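PDB 6WT9: NTP_transf_2 domain-containing protein from Capnocytophaga granulosa, which makes the second messenger 3',3'-c-di-GMP from two molecules of GTP, in a CBASS system that defends bacteria against phage infection. Local coordinates for residues D99-S104 with R210-Y215. Residues are numbered along the deposited sequence; the frame is centred on the assembly and turned at random.
Sequences DLLVIS and RGIQIY
I212 reaches out to L101 and I103, two residues apart on strand 98-104, and shows how one branched side chain can join strands of a sheet that are not paired with each other. From its CB the side chain forks. The short branch, CG2, meets the end of I103, lying 4.2 Å from I103 CD1. The long branch leaves through CG1, set between the backbone N and the carbonyl carbon (chi1 63°), and runs extended to CD1. This terminal methyl comes to rest against the fork of L101, 3.8 Å from L101 CD1 and 4.1 Å from L101 CD2. In the nucleotidyltransferase sheet of this CD-NTase, strand 185-194 pairs in parallel with 98-104 and antiparallel with 212-216. The axes of 99-104 and 212-215 approach to 8.9 Å, with 107° between their N-to-C directions, a steep angle consistent with a strongly twisted or curled sheet, and their direct contact is made by apolar side chains. I214 adds a looser touch, its CD1 4.4 Å from L101 CD2. F229, from helix 228-241, packs on L101, I103 and I212 alike, while P228 also touches I212. Backbone hydrogen bonding between L101 and Q81 meanwhile ties its strand to the antiparallel neighbour 78-83.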
ATOM      1  N   ASP A  99      -7.088  -5.921  -3.806  1.00 26.43           N
ATOM      2  CA  ASP A  99      -7.247  -6.055  -5.246  1.00 30.15           C
ATOM      3  C   ASP A  99      -7.029  -7.506  -5.644  1.00 26.88           C
ATOM      4  O   ASP A  99      -6.027  -8.120  -5.257  1.00 27.03           O
ATOM      5  CB  ASP A  99      -6.278  -5.142  -5.999  1.00 40.25           C
ATOM      6  CG  ASP A  99      -6.699  -3.684  -5.963  1.00 48.91           C
ATOM      7  OD1 ASP A  99      -7.582  -3.334  -5.151  1.00 52.05           O
ATOM      8  OD2 ASP A  99      -6.154  -2.887  -6.755  1.00 51.16           O
ATOM      9  N   LEU A 100      -7.970  -8.048  -6.410  1.00 17.01           N
ATOM     10  CA  LEU A 100      -7.905  -9.412  -6.913  1.00 16.42           C
ATOM     11  C   LEU A 100      -7.567  -9.363  -8.396  1.00 16.29           C
ATOM     12  O   LEU A 100      -8.347  -8.832  -9.194  1.00 12.71           O
ATOM     13  CB  LEU A 100      -9.229 -10.142  -6.687  1.00 14.73           C
ATOM     14  CG  LEU A 100      -9.334 -11.522  -7.332  1.00 14.48           C
ATOM     15  CD1 LEU A 100      -8.354 -12.486  -6.685  1.00 21.02           C
ATOM     16  CD2 LEU A 100     -10.756 -12.045  -7.246  1.00 12.75           C
ATOM     17  N   LEU A 101      -6.409  -9.911  -8.758  1.00 16.06           N
ATOM     18  CA  LEU A 101      -5.974  -9.956 -10.147  1.00 16.57           C
ATOM     19  C   LEU A 101      -6.447 -11.249 -10.799  1.00 16.47           C
ATOM     20  O   LEU A 101      -6.260 -12.336 -10.244  1.00 15.78           O
ATOM     21  CB  LEU A 101      -4.452  -9.842 -10.240  1.00 21.93           C
ATOM     22  CG  LEU A 101      -3.861  -8.458  -9.968  1.00 19.66           C
ATOM     23  CD1 LEU A 101      -2.350  -8.526  -9.892  1.00 22.78           C
ATOM     24  CD2 LEU A 101      -4.289  -7.490 -11.051  1.00 21.28           C
ATOM     25  N   VAL A 102      -7.064 -11.123 -11.970  1.00 13.84           N
ATOM     26  CA  VAL A 102      -7.530 -12.262 -12.755  1.00 18.03           C
ATOM     27  C   VAL A 102      -6.652 -12.321 -13.999  1.00 16.70           C
ATOM     28  O   VAL A 102      -6.834 -11.542 -14.940  1.00 18.77           O
ATOM     29  CB  VAL A 102      -9.015 -12.143 -13.117  1.00 18.45           C
ATOM     30  CG1 VAL A 102      -9.483 -13.390 -13.846  1.00 12.42           C
ATOM     31  CG2 VAL A 102      -9.852 -11.896 -11.867  1.00  9.67           C
ATOM     32  N   ILE A 103      -5.696 -13.246 -14.009  1.00 15.90           N
ATOM     33  CA  ILE A 103      -4.652 -13.297 -15.025  1.00 15.92           C
ATOM     34  C   ILE A 103      -4.883 -14.517 -15.906  1.00 20.05           C
ATOM     35  O   ILE A 103      -5.007 -15.639 -15.401  1.00 18.60           O
ATOM     36  CB  ILE A 103      -3.255 -13.335 -14.382  1.00 15.10           C
ATOM     37  CG1 ILE A 103      -3.200 -12.382 -13.187  1.00 13.50           C
ATOM     38  CG2 ILE A 103      -2.186 -12.968 -15.402  1.00 12.72           C
ATOM     39  CD1 ILE A 103      -1.875 -12.385 -12.455  1.00 23.53           C
ATOM     40  N   SER A 104      -4.932 -14.297 -17.219  1.00 27.30           N
ATOM     41  CA  SER A 104      -5.154 -15.385 -18.161  1.00 38.09           C
ATOM     42  C   SER A 104      -3.910 -16.254 -18.295  1.00 52.74           C
ATOM     43  O   SER A 104      -2.782 -15.754 -18.336  1.00 58.49           O
ATOM     44  CB  SER A 104      -5.548 -14.835 -19.531  1.00 36.83           C
ATOM     45  OG  SER A 104      -6.838 -14.250 -19.500  1.00 41.48           O
ATOM     46  N   ARG A 210       8.189 -11.161 -15.597  1.00 23.42           N
ATOM     47  CA  ARG A 210       7.967 -10.539 -16.894  1.00 22.67           C
ATOM     48  C   ARG A 210       6.865  -9.489 -16.860  1.00 23.90           C
ATOM     49  O   ARG A 210       6.723  -8.733 -17.827  1.00 27.26           O
ATOM     50  CB  ARG A 210       7.648 -11.606 -17.943  1.00 30.13           C
ATOM     51  CG  ARG A 210       6.740 -12.727 -17.456  1.00 36.62           C
ATOM     52  CD  ARG A 210       6.954 -13.984 -18.287  1.00 42.63           C
ATOM     53  NE  ARG A 210       6.175 -15.118 -17.800  1.00 47.85           N
ATOM     54  CZ  ARG A 210       5.081 -15.584 -18.394  1.00 53.01           C
ATOM     55  NH1 ARG A 210       4.435 -16.622 -17.881  1.00 53.55           N
ATOM     56  NH2 ARG A 210       4.636 -15.016 -19.508  1.00 57.96           N
ATOM     57  N   GLY A 211       6.095  -9.419 -15.777  1.00 16.44           N
ATOM     58  CA  GLY A 211       5.086  -8.397 -15.617  1.00 17.36           C
ATOM     59  C   GLY A 211       3.723  -8.817 -16.137  1.00 20.22           C
ATOM     60  O   GLY A 211       3.551  -9.838 -16.806  1.00 16.52           O
ATOM     61  N   ILE A 212       2.727  -7.998 -15.807  1.00 17.10           N
ATOM     62  CA  ILE A 212       1.364  -8.199 -16.271  1.00 16.02           C
ATOM     63  C   ILE A 212       0.946  -6.984 -17.086  1.00 21.36           C
ATOM     64  O   ILE A 212       1.564  -5.917 -17.027  1.00 22.41           O
ATOM     65  CB  ILE A 212       0.373  -8.440 -15.113  1.00 15.86           C
ATOM     66  CG1 ILE A 212       0.298  -7.211 -14.204  1.00 18.51           C
ATOM     67  CG2 ILE A 212       0.775  -9.673 -14.320  1.00 18.13           C
ATOM     68  CD1 ILE A 212      -0.688  -7.354 -13.066  1.00 15.65           C
ATOM     69  N   GLN A 213      -0.121  -7.163 -17.859  1.00 20.32           N
ATOM     70  CA  GLN A 213      -0.692  -6.101 -18.678  1.00 23.74           C
ATOM     71  C   GLN A 213      -2.176  -6.004 -18.361  1.00 21.29           C
ATOM     72  O   GLN A 213      -2.926  -6.959 -18.591  1.00 18.38           O
ATOM     73  CB  GLN A 213      -0.460  -6.374 -20.167  1.00 29.05           C
ATOM     74  CG  GLN A 213       1.018  -6.467 -20.535  1.00 39.44           C
ATOM     75  CD  GLN A 213       1.248  -6.828 -21.991  1.00 45.01           C
ATOM     76  OE1 GLN A 213       1.853  -6.065 -22.743  1.00 49.92           O
ATOM     77  NE2 GLN A 213       0.775  -8.002 -22.391  1.00 44.78           N
ATOM     78  N   ILE A 214      -2.592  -4.860 -17.827  1.00 21.76           N
ATOM     79  CA  ILE A 214      -3.965  -4.672 -17.375  1.00 22.57           C
ATOM     80  C   ILE A 214      -4.876  -4.492 -18.579  1.00 24.57           C
ATOM     81  O   ILE A 214      -4.552  -3.757 -19.519  1.00 28.21           O
ATOM     82  CB  ILE A 214      -4.054  -3.467 -16.424  1.00 25.30           C
ATOM     83  CG1 ILE A 214      -3.041  -3.612 -15.285  1.00 29.69           C
ATOM     84  CG2 ILE A 214      -5.469  -3.311 -15.882  1.00 15.73           C
ATOM     85  CD1 ILE A 214      -3.219  -4.868 -14.465  1.00 30.45           C
ATOM     86  N   TYR A 215      -6.025  -5.161 -18.555  1.00 26.81           N
ATOM     87  CA  TYR A 215      -7.002  -5.006 -19.622  1.00 22.41           C
ATOM     88  C   TYR A 215      -7.764  -3.699 -19.446  1.00 24.34           C
ATOM     89  O   TYR A 215      -8.222  -3.378 -18.345  1.00 25.99           O
ATOM     90  CB  TYR A 215      -7.975  -6.181 -19.646  1.00 21.95           C
ATOM     91  CG  TYR A 215      -9.103  -5.983 -20.630  1.00 22.46           C
ATOM     92  CD1 TYR A 215      -8.859  -5.967 -21.997  1.00 24.60           C
ATOM     93  CD2 TYR A 215     -10.410  -5.804 -20.195  1.00 23.15           C
ATOM     94  CE1 TYR A 215      -9.885  -5.782 -22.904  1.00 27.24           C
ATOM     95  CE2 TYR A 215     -11.444  -5.620 -21.094  1.00 23.97           C
ATOM     96  CZ  TYR A 215     -11.174  -5.609 -22.448  1.00 27.02           C
ATOM     97  OH  TYR A 215     -12.194  -5.426 -23.352  1.00 32.81           O
TER